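Local coordinates for adenosine deaminase (Burkholderia ambifaria, PDB 4GXW) that is a zinc-dependent amidohydrolase of the adenosine and AMP deaminase family and probably deaminates adenine or a related aminopurine, at the zinc ion site. Sequence-based numbering; all coordinates share one arbitrary frame.

The zinc ion site. Residues 35, 37, 116, 216, 241, 263, 301. With ZN (zinc ion), chain B.
Water 1 is held at three points: by the zinc, by His241 and by Asp301. This is the mononuclear zinc centre of an amidohydrolase of the adenosine deaminase family, and His35 and His37 form its HxH motif. The water O lies 2.0 Å from ZN. The bond to His241 NE2 is nearly straight (160° at H), with the water at the edge of that ring, in its plane. Asp301 divides its carboxylate: OD1 binds ZN at 2.2 Å, while OD2 meets the water O at 2.6 Å. Its CG is anti to the backbone N (chi1 -153°). In this family such a water is the hydrolytic nucleophile; zinc would lower its pKa, Asp301 and His241 would orient it, and one of them may take up its proton.

His35, His37 and His216 bind through NE2; with Asp301 and the water they give a near trigonal bipyramidal arrangement. The zinc is partly occupied. CG of His35 is anti to the backbone N, that of His37 and His216 anti to the carbonyl carbon. His35 ND1 donates to Thr263 OG1 at 2.9 Å. This hydroxyl lies 18° out of the ring plane and the bond is somewhat bent, so it should limit the ring's rotation. Phe116 brings CD2 over one face of the His37 ring, 3.5 Å above the plane and toward the rim. His35 CE1 sits over a face of His241, toward its rim, and may steady that ring.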
ATOM      1  N   HIS A  35       2.556   0.524   1.174  1.00  7.68           N
ATOM      2  CA  HIS A  35       1.733  -0.146   0.166  1.00  8.24           C
ATOM      3  C   HIS A  35       0.483   0.674  -0.103  1.00  8.40           C
ATOM      4  O   HIS A  35      -0.532   0.541   0.591  1.00  8.71           O
ATOM      5  CB  HIS A  35       1.372  -1.574   0.613  1.00  9.49           C
ATOM      6  CG  HIS A  35       0.716  -2.411  -0.450  1.00  7.93           C
ATOM      7  ND1 HIS A  35       0.824  -3.786  -0.474  1.00  8.83           N
ATOM      8  CD2 HIS A  35      -0.069  -2.080  -1.506  1.00  9.54           C
ATOM      9  CE1 HIS A  35       0.150  -4.261  -1.510  1.00  8.61           C
ATOM     10  NE2 HIS A  35      -0.395  -3.244  -2.162  1.00  9.09           N
ATOM     11  N   HIS A  37      -1.462   2.552  -3.710  1.00  8.83           N
ATOM     12  CA  HIS A  37      -1.481   2.930  -5.120  1.00  8.35           C
ATOM     13  C   HIS A  37      -2.041   4.337  -5.250  1.00  8.44           C
ATOM     14  O   HIS A  37      -3.162   4.614  -4.804  1.00  9.14           O
ATOM     15  CB  HIS A  37      -2.295   1.927  -5.950  1.00 11.26           C
ATOM     16  CG  HIS A  37      -1.796   0.522  -5.828  1.00 10.42           C
ATOM     17  ND1 HIS A  37      -0.903  -0.041  -6.719  1.00 12.20           N
ATOM     18  CD2 HIS A  37      -2.034  -0.422  -4.885  1.00 11.38           C
ATOM     19  CE1 HIS A  37      -0.623  -1.276  -6.331  1.00 11.97           C
ATOM     20  NE2 HIS A  37      -1.293  -1.530  -5.219  1.00 12.92           N
ATOM     21  N   PHE A 116       2.847   3.614  -5.061  1.00  7.68           N
ATOM     22  CA  PHE A 116       2.976   3.005  -6.382  1.00  7.71           C
ATOM     23  C   PHE A 116       2.290   3.831  -7.475  1.00  8.04           C
ATOM     24  O   PHE A 116       1.182   4.343  -7.284  1.00  8.79           O
ATOM     25  CB  PHE A 116       2.326   1.620  -6.387  1.00  7.71           C
ATOM     26  CG  PHE A 116       2.921   0.632  -5.405  1.00  7.76           C
ATOM     27  CD1 PHE A 116       4.289   0.430  -5.321  1.00  9.05           C
ATOM     28  CD2 PHE A 116       2.095  -0.092  -4.553  1.00 10.17           C
ATOM     29  CE1 PHE A 116       4.818  -0.492  -4.415  1.00 10.05           C
ATOM     30  CE2 PHE A 116       2.629  -1.015  -3.651  1.00  9.62           C
ATOM     31  CZ  PHE A 116       3.994  -1.205  -3.589  1.00 10.84           C
ATOM     32  N   HIS A 216       4.305  -7.455  -5.745  1.00  7.36           N
ATOM     33  CA  HIS A 216       3.067  -8.134  -5.352  1.00  7.58           C
ATOM     34  C   HIS A 216       3.248  -9.628  -5.664  1.00  9.31           C
ATOM     35  O   HIS A 216       3.598 -10.007  -6.797  1.00  8.63           O
ATOM     36  CB  HIS A 216       1.853  -7.600  -6.136  1.00  9.14           C
ATOM     37  CG  HIS A 216       1.332  -6.269  -5.670  1.00  8.93           C
ATOM     38  ND1 HIS A 216       2.128  -5.147  -5.548  1.00  7.89           N
ATOM     39  CD2 HIS A 216       0.081  -5.877  -5.324  1.00  8.97           C
ATOM     40  CE1 HIS A 216       1.387  -4.127  -5.140  1.00  9.44           C
ATOM     41  NE2 HIS A 216       0.138  -4.539  -4.995  1.00  8.71           N
ATOM     42  N   HIS A 241       1.926  -8.197  -0.040  1.00  7.59           N
ATOM     43  CA  HIS A 241       0.943  -9.238   0.275  1.00  9.26           C
ATOM     44  C   HIS A 241       1.640 -10.497   0.801  1.00  8.27           C
ATOM     45  O   HIS A 241       1.910 -10.613   1.999  1.00 10.59           O
ATOM     46  CB  HIS A 241      -0.006  -9.552  -0.891  1.00  8.86           C
ATOM     47  CG  HIS A 241      -0.852  -8.392  -1.334  1.00  9.32           C
ATOM     48  ND1 HIS A 241      -1.699  -7.707  -0.485  1.00  9.04           N
ATOM     49  CD2 HIS A 241      -0.991  -7.816  -2.553  1.00 11.10           C
ATOM     50  CE1 HIS A 241      -2.327  -6.763  -1.168  1.00  9.46           C
ATOM     51  NE2 HIS A 241      -1.916  -6.809  -2.425  1.00  9.31           N
ATOM     52  N   THR A 263       4.297  -6.375   3.258  1.00  7.76           N
ATOM     53  CA  THR A 263       3.260  -5.371   3.409  1.00  8.59           C
ATOM     54  C   THR A 263       1.930  -6.098   3.292  1.00  8.36           C
ATOM     55  O   THR A 263       1.746  -6.929   2.407  1.00 10.68           O
ATOM     56  CB  THR A 263       3.396  -4.216   2.389  1.00  7.99           C
ATOM     57  OG1 THR A 263       3.081  -4.685   1.073  1.00  7.82           O
ATOM     58  CG2 THR A 263       4.805  -3.630   2.404  1.00  8.80           C
ATOM     59  N   ASP A 301      -3.535   0.243   0.758  1.00  9.65           N
ATOM     60  CA  ASP A 301      -3.556  -0.224  -0.656  1.00  9.59           C
ATOM     61  C   ASP A 301      -4.268   0.761  -1.591  1.00 11.18           C
ATOM     62  O   ASP A 301      -3.626   1.407  -2.424  1.00 12.63           O
ATOM     63  CB  ASP A 301      -4.149  -1.645  -0.764  1.00 10.49           C
ATOM     64  CG  ASP A 301      -3.649  -2.461  -1.987  1.00 14.96           C
ATOM     65  OD1 ASP A 301      -2.757  -2.068  -2.785  1.00 13.69           O
ATOM     66  OD2 ASP A 301      -4.164  -3.591  -2.131  1.00 17.96           O
TER
HETATM   67 ZN    ZN B 401      -1.450  -3.246  -4.051  0.72 10.58          ZN
HETATM   68  O   HOH W   1      -2.746  -4.729  -4.033  1.00 13.73           O